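Local coordinates for protein glia-derived nexin (Homo sapiens, PDB 4DY0) that inhibits the serine proteases thrombin, trypsin and urokinase as a heparin-binding serpin, and promotes neurite extension by inhibiting thrombin, at residues Leu43-Leu48 with Phe115-Arg120; Ile72-Asn77 with Asn111-Gln116; Lys78-Lys83 with Ile362-Thr367; Thr90-Val95 with Asn140-Met145. All blocks are in the same frame, centred on the assembly; numbering follows the deposited sequence.

Contact 1 is the most buried of the four: an apolar seam of ring and sulfur between helix 36-47 and the start of strand 117-121. Contacts 2, 3 and 4 are partly buried. Contact 2 meets contact 1 at F115, sharing the turn at the end of helix 105-115, but there helix 70-81 reaches the surface where heparin lies, and a salt bridge and an amide hydrogen bond join the apolar packing. Contact 3 uses the later part of helix 70-81, setting backbone and methylene groups against a histidine whose nitrogens bond T367 and N85. In contact 4 small side chains of strand 90-97, the neighbour of strand 117-121, touch the end of helix 127-141 by van der Waals packing alone.

Contact 1 (Leu43-Leu48 with Phe115-Arg120)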
loop_
_atom_site.group_PDB
_atom_site.type_symbol
_atom_site.label_atom_id
_atom_site.label_comp_id
_atom_site.label_asym_id
_atom_site.label_seq_id
_atom_site.Cartn_x
_atom_site.Cartn_y
_atom_site.Cartn_z
ATOM N N LEU A 43 3.071 8.432 -8.413
ATOM C CA LEU A 43 3.997 9.524 -8.681
ATOM C C LEU A 43 4.516 9.442 -10.119
ATOM O O LEU A 43 4.699 10.462 -10.779
ATOM C CB LEU A 43 5.155 9.529 -7.676
ATOM C CG LEU A 43 4.827 9.857 -6.206
ATOM C CD1 LEU A 43 6.058 9.702 -5.314
ATOM C CD2 LEU A 43 4.241 11.262 -6.058
ATOM N N GLY A 44 4.749 8.225 -10.602
ATOM C CA GLY A 44 5.149 8.022 -11.992
ATOM C C GLY A 44 4.076 8.507 -12.954
ATOM O O GLY A 44 4.358 9.234 -13.909
ATOM N N MET A 45 2.838 8.104 -12.694
ATOM C CA MET A 45 1.699 8.563 -13.470
ATOM C C MET A 45 1.708 10.081 -13.616
ATOM O O MET A 45 1.602 10.604 -14.723
ATOM C CB MET A 45 0.398 8.095 -12.814
ATOM C CG MET A 45 0.123 6.609 -13.010
ATOM S SD MET A 45 -0.896 5.860 -11.719
ATOM C CE MET A 45 -2.197 7.074 -11.564
ATOM N N LEU A 46 1.841 10.781 -12.495
ATOM C CA LEU A 46 1.865 12.244 -12.494
ATOM C C LEU A 46 3.122 12.817 -13.150
ATOM O O LEU A 46 3.092 13.911 -13.705
ATOM C CB LEU A 46 1.744 12.782 -11.065
ATOM C CG LEU A 46 0.397 12.575 -10.375
ATOM C CD1 LEU A 46 0.442 13.108 -8.962
ATOM C CD2 LEU A 46 -0.701 13.258 -11.160
ATOM N N GLN A 47 4.232 12.090 -13.080
ATOM C CA GLN A 47 5.465 12.590 -13.670
ATOM C C GLN A 47 5.333 12.665 -15.193
ATOM O O GLN A 47 5.912 13.538 -15.835
ATOM C CB GLN A 47 6.655 11.719 -13.279
ATOM C CG GLN A 47 7.936 12.509 -13.113
ATOM C CD GLN A 47 9.176 11.646 -13.209
ATOM O OE1 GLN A 47 9.590 11.257 -14.301
ATOM N NE2 GLN A 47 9.784 11.351 -12.063
ATOM N N LEU A 48 4.555 11.743 -15.752
ATOM C CA LEU A 48 4.286 11.695 -17.182
ATOM C C LEU A 48 3.686 12.992 -17.718
ATOM O O LEU A 48 3.852 13.314 -18.894
ATOM C CB LEU A 48 3.336 10.534 -17.488
ATOM C CG LEU A 48 3.876 9.235 -18.101
ATOM C CD1 LEU A 48 5.375 9.066 -17.912
ATOM C CD2 LEU A 48 3.109 8.038 -17.542
ATOM N N PHE A 115 1.779 2.036 -16.419
ATOM C CA PHE A 115 1.184 1.962 -15.083
ATOM C C PHE A 115 -0.212 1.345 -15.060
ATOM O O PHE A 115 -0.888 1.372 -14.027
ATOM C CB PHE A 115 1.140 3.352 -14.431
ATOM C CG PHE A 115 2.490 3.989 -14.265
ATOM C CD1 PHE A 115 3.391 3.502 -13.330
ATOM C CD2 PHE A 115 2.858 5.077 -15.039
ATOM C CE1 PHE A 115 4.636 4.082 -13.173
ATOM C CE2 PHE A 115 4.104 5.666 -14.888
ATOM C CZ PHE A 115 4.994 5.168 -13.953
ATOM N N GLN A 116 -0.636 0.781 -16.189
ATOM C CA GLN A 116 -1.999 0.271 -16.322
ATOM C C GLN A 116 -2.959 1.284 -15.716
ATOM O O GLN A 116 -3.863 0.936 -14.959
ATOM C CB GLN A 116 -2.156 -1.092 -15.641
ATOM C CG GLN A 116 -1.099 -2.113 -16.027
ATOM C CD GLN A 116 0.259 -1.807 -15.415
ATOM O OE1 GLN A 116 1.298 -2.106 -16.003
ATOM N NE2 GLN A 116 0.254 -1.205 -14.228
ATOM N N CYS A 117 -2.734 2.549 -16.051
ATOM C CA CYS A 117 -3.527 3.644 -15.525
ATOM C C CYS A 117 -4.456 4.183 -16.599
ATOM O O CYS A 117 -4.033 4.469 -17.720
ATOM C CB CYS A 117 -2.612 4.763 -15.030
ATOM S SG CYS A 117 -3.480 6.218 -14.395
ATOM N N GLU A 118 -5.728 4.318 -16.253
ATOM C CA GLU A 118 -6.702 4.852 -17.181
ATOM C C GLU A 118 -6.892 6.334 -16.934
ATOM O O GLU A 118 -7.095 6.764 -15.801
ATOM C CB GLU A 118 -8.037 4.124 -17.033
ATOM C CG GLU A 118 -7.938 2.618 -17.181
ATOM C CD GLU A 118 -9.191 2.018 -17.779
ATOM O OE1 GLU A 118 -9.225 0.786 -17.979
ATOM O OE2 GLU A 118 -10.136 2.785 -18.061
ATOM N N VAL A 119 -6.806 7.125 -17.993
ATOM C CA VAL A 119 -7.120 8.534 -17.876
ATOM C C VAL A 119 -8.496 8.773 -18.475
ATOM O O VAL A 119 -8.678 8.736 -19.690
ATOM C CB VAL A 119 -6.032 9.437 -18.509
ATOM C CG1 VAL A 119 -5.299 8.700 -19.611
ATOM C CG2 VAL A 119 -6.634 10.746 -19.006
ATOM N N ARG A 120 -9.446 9.028 -17.581
ATOM C CA ARG A 120 -10.895 9.072 -17.705
ATOM C C ARG A 120 -11.482 10.401 -17.349
ATOM O O ARG A 120 -10.964 11.103 -16.571
ATOM C CB ARG A 120 -11.546 8.063 -16.765
ATOM C CG ARG A 120 -11.117 6.665 -16.945
ATOM C CD ARG A 120 -11.750 5.773 -15.975
ATOM N NE ARG A 120 -13.180 5.715 -16.187
ATOM C CZ ARG A 120 -13.804 4.756 -16.832
ATOM N NH1 ARG A 120 -13.137 3.751 -17.317
ATOM N NH2 ARG A 120 -15.091 4.809 -16.986
#
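The ring of F115 is pushed right up against the backbone of helix 36-47 at G44, where there is no side chain to hold it off. Its CZ lies 3.5 Å from G44 CA, and CE2 comes as near as 3.4 Å to G44 C, an oblique approach. One face of the ring also takes the amide nitrogen M45 N, set off toward the rim, while L48 brings its CD2 methyl in at the edge, 3.7 Å from F115 CE2. F115 CB already points toward the helix, and chi1 of -60° sets CG beside the backbone N.

M45 works the other end of this side chain. Its CG rests against F115 CB at 3.7 Å, and SD makes a Met-aromatic contact, 5.4 Å from the centroid of the F115 ring and oblique to it. A bend at chi3 (46°) then carries the methyl to C117, where M45 CE approaches SG to 3.2 Å. That is short for a carbon-sulfur contact, and the exact placing of the methyl is doubtful at this resolution.

Between the two touching residues of the second segment, Q116 leaves the helix with positive phi and turns the chain from helix 105-115 into strand 117-121. A backbone bond between C117 and N111 closes the turn, and N93 ND2 adds a weak one to F115 O. M45 and C117 both pack on N93 of strand 90-97, which pairs in parallel with strand 117-121, and M45 and L48 both lean on N111, so helix 36-47 is wedged against strand and helix together.

Contact 2 (Ile72-Asn77 with Asn111-Gln116); sequences ILKKIN and NKDVFQ. With SGN (2-deoxy-6-O-sulfo-2-(sulfoamino)-alpha-D-glucopyranose), chain C.
The amide of N77 meets the F115 ring obliquely, its plane 56° from that of the ring, with ND2 3.5 Å from F115 CD1. One ring face is covered from within its own helix by V114 CG1, 3.5 Å above the ring centre. Farther round, L73 CD2 also comes in obliquely, 4.2 Å from F115 CZ, and L73 CB packs on V114 CG1. A second amide, that of Q116, stands almost perpendicular to the N77 amide, and its OE1 and NE2 lie beside N77 CB.

What fixes the N77 amide is a hydrogen bond from ND2 to V114 O, 2.9 Å long and fairly straight at 161°, with the carbonyl oxygen close to the amide plane. H37 takes OD1 at the other end, so both polar atoms of this buried group are used. Here helix 70-81, the helix D of serpins, crosses helix 105-115 with their axes 8.5 Å apart at closest approach, and in this structure its outer side meets the bound heparin fragment.

K74 lies between D113 and the heparin fragment. Its CG is anti to the backbone N (chi1 -175°) and the chain runs extended over D113 O, with CG 3.3 Å from that oxygen. The two side chains cross at about a right angle, and NZ forms a salt bridge with D113 OD2 at 2.9 Å; as a hydrogen bond it is weak. The N-sulfate oxygen O1S of SGN sits 3.4 Å from K74 CD, against the aliphatic part of the chain, and a bound IDS sugar touches K74 as well.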
loop_
_atom_site.group_PDB
_atom_site.type_symbol
_atom_site.label_atom_id
_atom_site.label_comp_id
_atom_site.label_asym_id
_atom_site.label_seq_id
_atom_site.Cartn_x
_atom_site.Cartn_y
_atom_site.Cartn_z
ATOM N N ILE A 72 11.260 -0.680 -17.657
ATOM C CA ILE A 72 11.547 -1.384 -16.409
ATOM C C ILE A 72 10.365 -1.287 -15.442
ATOM O O ILE A 72 9.904 -2.294 -14.906
ATOM C CB ILE A 72 12.821 -0.844 -15.732
ATOM C CG1 ILE A 72 13.994 -0.858 -16.719
ATOM C CG2 ILE A 72 13.159 -1.664 -14.504
ATOM C CD1 ILE A 72 15.322 -0.454 -16.104
ATOM N N LEU A 73 9.880 -0.071 -15.228
ATOM C CA LEU A 73 8.690 0.146 -14.413
ATOM C C LEU A 73 7.553 -0.751 -14.884
ATOM O O LEU A 73 6.878 -1.392 -14.078
ATOM C CB LEU A 73 8.250 1.605 -14.501
ATOM C CG LEU A 73 8.705 2.581 -13.416
ATOM C CD1 LEU A 73 9.904 2.056 -12.648
ATOM C CD2 LEU A 73 8.978 3.960 -14.020
ATOM N N LYS A 74 7.347 -0.785 -16.195
ATOM C CA LYS A 74 6.278 -1.577 -16.786
ATOM C C LYS A 74 6.450 -3.063 -16.481
ATOM O O LYS A 74 5.505 -3.732 -16.066
ATOM C CB LYS A 74 6.229 -1.356 -18.301
ATOM C CG LYS A 74 5.070 -2.048 -18.986
ATOM C CD LYS A 74 5.207 -1.989 -20.492
ATOM C CE LYS A 74 4.135 -2.829 -21.166
ATOM N NZ LYS A 74 4.426 -3.029 -22.609
ATOM N N LYS A 75 7.662 -3.570 -16.692
ATOM C CA LYS A 75 7.966 -4.978 -16.450
ATOM C C LYS A 75 7.664 -5.354 -15.002
ATOM O O LYS A 75 7.100 -6.416 -14.726
ATOM C CB LYS A 75 9.435 -5.271 -16.782
ATOM C CG LYS A 75 9.768 -6.748 -16.947
ATOM N N ILE A 76 8.034 -4.470 -14.080
ATOM C CA ILE A 76 7.781 -4.701 -12.664
ATOM C C ILE A 76 6.283 -4.715 -12.374
ATOM O O ILE A 76 5.779 -5.613 -11.693
ATOM C CB ILE A 76 8.479 -3.637 -11.787
ATOM C CG1 ILE A 76 9.997 -3.765 -11.912
ATOM C CG2 ILE A 76 8.043 -3.767 -10.336
ATOM C CD1 ILE A 76 10.759 -2.681 -11.199
ATOM N N ASN A 77 5.576 -3.725 -12.905
ATOM C CA ASN A 77 4.137 -3.603 -12.692
ATOM C C ASN A 77 3.327 -4.800 -13.194
ATOM O O ASN A 77 2.429 -5.282 -12.503
ATOM C CB ASN A 77 3.613 -2.309 -13.314
ATOM C CG ASN A 77 3.944 -1.088 -12.478
ATOM O OD1 ASN A 77 4.040 -1.172 -11.252
ATOM N ND2 ASN A 77 4.113 0.055 -13.136
ATOM N N ASN A 111 0.614 6.207 -19.818
ATOM C CA ASN A 111 -0.002 5.788 -18.557
ATOM C C ASN A 111 -0.631 4.398 -18.643
ATOM O O ASN A 111 -0.488 3.588 -17.725
ATOM C CB ASN A 111 -1.018 6.823 -18.059
ATOM C CG ASN A 111 -0.436 7.748 -17.000
ATOM O OD1 ASN A 111 0.162 7.290 -16.025
ATOM N ND2 ASN A 111 -0.617 9.054 -17.181
ATOM N N LYS A 112 -1.315 4.121 -19.749
ATOM C CA LYS A 112 -1.922 2.814 -19.952
ATOM C C LYS A 112 -0.834 1.758 -20.057
ATOM O O LYS A 112 -0.919 0.695 -19.445
ATOM C CB LYS A 112 -2.790 2.806 -21.213
ATOM C CG LYS A 112 -3.546 1.500 -21.448
ATOM N N ASP A 113 0.203 2.070 -20.826
ATOM C CA ASP A 113 1.285 1.127 -21.077
ATOM C C ASP A 113 2.103 0.819 -19.820
ATOM O O ASP A 113 2.260 -0.340 -19.438
ATOM C CB ASP A 113 2.198 1.663 -22.185
ATOM C CG ASP A 113 3.275 0.674 -22.588
ATOM O OD1 ASP A 113 4.452 1.088 -22.687
ATOM O OD2 ASP A 113 2.948 -0.515 -22.806
ATOM N N VAL A 114 2.613 1.860 -19.171
ATOM C CA VAL A 114 3.551 1.686 -18.065
ATOM C C VAL A 114 2.902 1.385 -16.711
ATOM O O VAL A 114 3.421 0.576 -15.941
ATOM C CB VAL A 114 4.474 2.910 -17.914
ATOM C CG1 VAL A 114 5.347 2.770 -16.673
ATOM C CG2 VAL A 114 5.324 3.091 -19.160
ATOM N N PHE A 115 1.779 2.036 -16.419
ATOM C CA PHE A 115 1.184 1.962 -15.083
ATOM C C PHE A 115 -0.212 1.345 -15.060
ATOM O O PHE A 115 -0.888 1.372 -14.027
ATOM C CB PHE A 115 1.140 3.352 -14.431
ATOM C CG PHE A 115 2.490 3.989 -14.265
ATOM C CD1 PHE A 115 3.391 3.502 -13.330
ATOM C CD2 PHE A 115 2.858 5.077 -15.039
ATOM C CE1 PHE A 115 4.636 4.082 -13.173
ATOM C CE2 PHE A 115 4.104 5.666 -14.888
ATOM C CZ PHE A 115 4.994 5.168 -13.953
ATOM N N GLN A 116 -0.636 0.781 -16.189
ATOM C CA GLN A 116 -1.999 0.271 -16.322
ATOM C C GLN A 116 -2.959 1.284 -15.716
ATOM O O GLN A 116 -3.863 0.936 -14.959
ATOM C CB GLN A 116 -2.156 -1.092 -15.641
ATOM C CG GLN A 116 -1.099 -2.113 -16.027
ATOM C CD GLN A 116 0.259 -1.807 -15.415
ATOM O OE1 GLN A 116 1.298 -2.106 -16.003
ATOM N NE2 GLN A 116 0.254 -1.205 -14.228
HETATM C C1 SGN C . 7.029 -8.099 -23.973
HETATM C C2 SGN C . 7.730 -6.933 -23.282
HETATM C C3 SGN C . 8.467 -6.057 -24.308
HETATM C C4 SGN C . 7.572 -5.739 -25.509
HETATM C C5 SGN C . 6.924 -7.012 -26.044
HETATM C C6 SGN C . 7.202 -7.154 -27.546
HETATM N N2 SGN C . 6.777 -6.137 -22.489
HETATM O O3 SGN C . 9.657 -6.731 -24.752
HETATM O O5 SGN C . 7.444 -8.152 -25.345
HETATM O O6 SGN C . 7.897 -8.385 -27.791
HETATM S S1 SGN C . 7.225 -6.126 -20.897
HETATM O O1S SGN C . 7.189 -4.691 -20.365
HETATM O O2S SGN C . 6.263 -6.992 -20.079
HETATM O O3S SGN C . 8.646 -6.682 -20.761
HETATM S S2 SGN C . 7.161 -9.631 -28.304
HETATM O O4S SGN C . 8.028 -10.342 -29.343
HETATM O O5S SGN C . 6.887 -10.586 -27.139
HETATM O O6S SGN C . 5.834 -9.219 -28.948
#

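Contact 3 (Lys78-Lys83 with Ile362-Thr367)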
loop_
_atom_site.group_PDB
_atom_site.type_symbol
_atom_site.label_atom_id
_atom_site.label_comp_id
_atom_site.label_asym_id
_atom_site.label_seq_id
_atom_site.Cartn_x
_atom_site.Cartn_y
_atom_site.Cartn_z
ATOM N N LYS A 78 3.639 -5.273 -14.396
ATOM C CA LYS A 78 2.934 -6.423 -14.955
ATOM C C LYS A 78 3.297 -7.698 -14.204
ATOM O O LYS A 78 2.473 -8.598 -14.062
ATOM C CB LYS A 78 3.220 -6.576 -16.456
ATOM C CG LYS A 78 2.546 -5.518 -17.329
ATOM C CD LYS A 78 2.548 -5.909 -18.806
ATOM N N ALA A 79 4.530 -7.761 -13.713
ATOM C CA ALA A 79 5.004 -8.926 -12.973
ATOM C C ALA A 79 4.307 -9.056 -11.611
ATOM O O ALA A 79 4.136 -10.161 -11.093
ATOM C CB ALA A 79 6.524 -8.862 -12.804
ATOM N N ILE A 80 3.901 -7.928 -11.039
ATOM C CA ILE A 80 3.189 -7.937 -9.763
ATOM C C ILE A 80 1.758 -8.438 -9.917
ATOM O O ILE A 80 1.257 -9.180 -9.073
ATOM C CB ILE A 80 3.139 -6.542 -9.138
ATOM C CG1 ILE A 80 4.539 -6.091 -8.733
ATOM C CG2 ILE A 80 2.214 -6.533 -7.935
ATOM C CD1 ILE A 80 4.600 -4.650 -8.303
ATOM N N VAL A 81 1.101 -8.030 -10.998
ATOM C CA VAL A 81 -0.297 -8.379 -11.209
ATOM C C VAL A 81 -0.466 -9.666 -12.015
ATOM O O VAL A 81 -1.577 -10.172 -12.162
ATOM C CB VAL A 81 -1.054 -7.240 -11.916
ATOM C CG1 VAL A 81 -2.491 -7.657 -12.207
ATOM C CG2 VAL A 81 -1.023 -5.978 -11.065
ATOM N N SER A 82 0.642 -10.195 -12.525
ATOM C CA SER A 82 0.614 -11.379 -13.382
ATOM C C SER A 82 -0.146 -12.553 -12.764
ATOM O O SER A 82 -0.038 -12.813 -11.564
ATOM C CB SER A 82 2.041 -11.809 -13.725
ATOM O OG SER A 82 2.057 -13.086 -14.338
ATOM N N LYS A 83 -0.910 -13.259 -13.597
ATOM C CA LYS A 83 -1.624 -14.463 -13.175
ATOM C C LYS A 83 -0.627 -15.539 -12.763
ATOM O O LYS A 83 -0.963 -16.469 -12.031
ATOM C CB LYS A 83 -2.516 -14.984 -14.308
ATOM N N ILE A 362 2.961 -6.775 2.829
ATOM C CA ILE A 362 2.740 -7.762 1.789
ATOM C C ILE A 362 3.814 -7.513 0.741
ATOM O O ILE A 362 3.876 -6.436 0.152
ATOM C CB ILE A 362 1.339 -7.642 1.151
ATOM C CG1 ILE A 362 0.258 -7.949 2.181
ATOM C CG2 ILE A 362 1.202 -8.600 -0.031
ATOM C CD1 ILE A 362 0.252 -9.392 2.617
ATOM N N ARG A 363 4.670 -8.504 0.521
ATOM C CA ARG A 363 5.828 -8.328 -0.341
ATOM C C ARG A 363 5.780 -9.240 -1.567
ATOM O O ARG A 363 5.457 -10.423 -1.462
ATOM C CB ARG A 363 7.100 -8.602 0.462
ATOM C CG ARG A 363 8.395 -8.229 -0.229
ATOM C CD ARG A 363 9.552 -8.285 0.766
ATOM N NE ARG A 363 10.802 -7.806 0.188
ATOM C CZ ARG A 363 11.716 -8.594 -0.372
ATOM N NH1 ARG A 363 12.828 -8.074 -0.876
ATOM N NH2 ARG A 363 11.515 -9.903 -0.430
ATOM N N HIS A 364 6.094 -8.674 -2.727
ATOM C CA HIS A 364 6.314 -9.456 -3.932
ATOM C C HIS A 364 7.814 -9.701 -4.016
ATOM O O HIS A 364 8.582 -8.812 -4.383
ATOM C CB HIS A 364 5.810 -8.704 -5.164
ATOM C CG HIS A 364 5.866 -9.502 -6.430
ATOM N ND1 HIS A 364 6.834 -9.303 -7.392
ATOM C CD2 HIS A 364 5.072 -10.494 -6.896
ATOM C CE1 HIS A 364 6.636 -10.141 -8.394
ATOM N NE2 HIS A 364 5.573 -10.876 -8.118
ATOM N N ASN A 365 8.227 -10.908 -3.658
ATOM C CA ASN A 365 9.641 -11.209 -3.437
ATOM C C ASN A 365 10.550 -11.156 -4.671
ATOM O O ASN A 365 11.700 -10.725 -4.576
ATOM C CB ASN A 365 9.777 -12.533 -2.678
ATOM C CG ASN A 365 9.058 -12.500 -1.332
ATOM O OD1 ASN A 365 9.345 -11.649 -0.489
ATOM N ND2 ASN A 365 8.113 -13.414 -1.132
ATOM N N PRO A 366 10.041 -11.587 -5.837
ATOM C CA PRO A 366 10.874 -11.524 -7.037
ATOM C C PRO A 366 11.337 -10.101 -7.351
ATOM O O PRO A 366 12.502 -9.891 -7.688
ATOM C CB PRO A 366 9.947 -12.046 -8.140
ATOM C CG PRO A 366 8.967 -12.916 -7.421
ATOM C CD PRO A 366 8.747 -12.242 -6.093
ATOM N N THR A 367 10.435 -9.130 -7.231
ATOM C CA THR A 367 10.769 -7.745 -7.545
ATOM C C THR A 367 11.191 -6.963 -6.308
ATOM O O THR A 367 11.841 -5.924 -6.412
ATOM C CB THR A 367 9.584 -7.011 -8.187
ATOM O OG1 THR A 367 8.483 -7.001 -7.271
ATOM C CG2 THR A 367 9.167 -7.694 -9.467
#
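I80 and H364 cross obliquely, and the imidazole ring is held between two layers. Over one face stands I80 CA, 4.2 Å from the H364 ring centroid and 12° off the ring normal, a CH-pi contact shifted toward the rim. P366 CD covers the opposite face, 3.7 Å above the ring centre, and T367 CB lies at the edge in the ring plane. H364 CB points from strand 358-364 toward the last turn of helix 70-81, and chi1 of -174° places CG anti to the backbone N. I80 CG1 passes 4.2 Å from H364 ND1, and A79 CB faces T367 CG2 at 4.4 Å.

The ring nitrogens look elsewhere for partners. H364 ND1 and T367 OG1 share a hydrogen bond of 2.8 Å, while NE2 bonds to N85 OD1. A79 O is 3.4 Å from H364 NE2, but at a poor angle; it is bonded by N85 ND2 instead. Thus N85, just past the helix, links A79 O to the histidine. With both nitrogens occupied and both faces covered, the imidazole should have little freedom to flip, and NE2 probably carries a proton toward the amide oxygen.

Contact 4 (Thr90-Val95 with Asn140-Met145)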
loop_
_atom_site.group_PDB
_atom_site.type_symbol
_atom_site.label_atom_id
_atom_site.label_comp_id
_atom_site.label_asym_id
_atom_site.label_seq_id
_atom_site.Cartn_x
_atom_site.Cartn_y
_atom_site.Cartn_z
ATOM N N THR A 90 -5.141 -7.300 -7.154
ATOM C CA THR A 90 -5.911 -6.452 -8.055
ATOM C C THR A 90 -5.594 -4.983 -7.826
ATOM O O THR A 90 -5.685 -4.489 -6.702
ATOM C CB THR A 90 -7.424 -6.675 -7.903
ATOM O OG1 THR A 90 -7.721 -8.064 -8.071
ATOM C CG2 THR A 90 -8.182 -5.875 -8.953
ATOM N N VAL A 91 -5.227 -4.293 -8.901
ATOM C CA VAL A 91 -4.855 -2.886 -8.828
ATOM C C VAL A 91 -5.641 -2.053 -9.832
ATOM O O VAL A 91 -5.706 -2.385 -11.015
ATOM C CB VAL A 91 -3.353 -2.691 -9.097
ATOM C CG1 VAL A 91 -2.973 -1.227 -8.932
ATOM C CG2 VAL A 91 -2.534 -3.568 -8.162
ATOM N N ALA A 92 -6.239 -0.970 -9.355
ATOM C CA ALA A 92 -6.986 -0.076 -10.223
ATOM C C ALA A 92 -6.399 1.318 -10.149
ATOM O O ALA A 92 -6.414 1.953 -9.093
ATOM C CB ALA A 92 -8.452 -0.057 -9.832
ATOM N N ASN A 93 -5.872 1.791 -11.274
ATOM C CA ASN A 93 -5.290 3.122 -11.345
ATOM C C ASN A 93 -6.036 4.004 -12.337
ATOM O O ASN A 93 -6.306 3.593 -13.464
ATOM C CB ASN A 93 -3.805 3.038 -11.706
ATOM C CG ASN A 93 -2.957 2.510 -10.566
ATOM O OD1 ASN A 93 -3.246 2.760 -9.396
ATOM N ND2 ASN A 93 -1.902 1.780 -10.900
ATOM N N ALA A 94 -6.372 5.218 -11.915
ATOM C CA ALA A 94 -7.110 6.129 -12.779
ATOM C C ALA A 94 -6.770 7.592 -12.526
ATOM O O ALA A 94 -6.596 8.020 -11.378
ATOM C CB ALA A 94 -8.607 5.906 -12.630
ATOM N N VAL A 95 -6.668 8.349 -13.613
ATOM C CA VAL A 95 -6.570 9.795 -13.539
ATOM C C VAL A 95 -7.889 10.376 -14.024
ATOM O O VAL A 95 -8.203 10.317 -15.218
ATOM C CB VAL A 95 -5.431 10.341 -14.415
ATOM C CG1 VAL A 95 -5.409 11.861 -14.362
ATOM C CG2 VAL A 95 -4.097 9.773 -13.962
ATOM N N ASN A 140 -16.163 -1.684 -10.065
ATOM C CA ASN A 140 -16.112 -2.516 -11.261
ATOM C C ASN A 140 -14.692 -2.972 -11.581
ATOM O O ASN A 140 -14.483 -4.069 -12.095
ATOM C CB ASN A 140 -16.709 -1.769 -12.457
ATOM C CG ASN A 140 -16.694 -2.596 -13.729
ATOM O OD1 ASN A 140 -16.936 -3.803 -13.705
ATOM N ND2 ASN A 140 -16.411 -1.945 -14.851
ATOM N N GLU A 141 -13.721 -2.125 -11.261
ATOM C CA GLU A 141 -12.328 -2.387 -11.597
ATOM C C GLU A 141 -11.624 -3.237 -10.534
ATOM O O GLU A 141 -10.505 -3.710 -10.747
ATOM C CB GLU A 141 -11.588 -1.062 -11.796
ATOM C CG GLU A 141 -10.385 -1.129 -12.727
ATOM C CD GLU A 141 -10.775 -1.179 -14.195
ATOM O OE1 GLU A 141 -11.681 -1.963 -14.547
ATOM O OE2 GLU A 141 -10.170 -0.438 -15.000
ATOM N N THR A 142 -12.278 -3.431 -9.390
ATOM C CA THR A 142 -11.682 -4.188 -8.288
ATOM C C THR A 142 -12.461 -5.455 -7.939
ATOM O O THR A 142 -12.502 -5.865 -6.779
ATOM C CB THR A 142 -11.547 -3.329 -7.006
ATOM O OG1 THR A 142 -12.841 -2.865 -6.596
ATOM C CG2 THR A 142 -10.634 -2.138 -7.250
ATOM N N ARG A 143 -13.074 -6.073 -8.942
ATOM C CA ARG A 143 -13.878 -7.269 -8.715
ATOM C C ARG A 143 -14.946 -7.007 -7.652
ATOM O O ARG A 143 -15.313 -7.904 -6.890
ATOM C CB ARG A 143 -12.985 -8.442 -8.301
ATOM N N ASP A 144 -15.435 -5.770 -7.606
ATOM C CA ASP A 144 -16.481 -5.377 -6.665
ATOM C C ASP A 144 -16.024 -5.458 -5.209
ATOM O O ASP A 144 -16.846 -5.463 -4.295
ATOM C CB ASP A 144 -17.740 -6.227 -6.869
ATOM C CG ASP A 144 -18.308 -6.099 -8.270
ATOM N N MET A 145 -14.713 -5.508 -4.993
ATOM C CA MET A 145 -14.170 -5.628 -3.639
ATOM C C MET A 145 -13.971 -4.271 -2.955
ATOM O O MET A 145 -13.905 -4.189 -1.726
ATOM C CB MET A 145 -12.860 -6.422 -3.645
ATOM C CG MET A 145 -13.020 -7.897 -4.000
ATOM S SD MET A 145 -14.342 -8.726 -3.081
ATOM C CE MET A 145 -13.679 -8.739 -1.419
#
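E141, at the very end of helix 127-141, sets CG 3.6 Å from A92 CB on strand 90-97, with its own CB nearly as close to the same methyl. Its CG is anti to the backbone N (chi1 -153°). The carboxylate stands close to that of E118 on the adjoining strand; the charges are alike, though R120 forms a salt bridge with E118 and would probably ease the repulsion. The backbone of E141 takes part too, since its O lies 3.6 Å from T90 CG2.

T142 is the first residue to leave helical geometry, and it lies beside T90 and A92. Its CA is 3.9 Å from T90 CG2, and its CG2 is 4.0 Å from A92 CB, so the threonine and alanine methyls, two residues apart on one side of the strand, both meet this residue. T142 OG1 sits between its backbone N and carbonyl carbon, and bonds back to V138 O and on to I146 N, tying the helix end to the chain beyond it.

R143 and D144, both with positive phi, form the corner of a type I' turn, closed by M145 N to T142 O at 2.9 Å. M145 then packs on Y169 of strand 162-170. W137, a turn earlier in the helix, covers A92 and A94. This is the serpin pattern of helix F lying over the face of beta-sheet A, the sheet that in inhibitory serpins opens to admit the cleaved reactive loop.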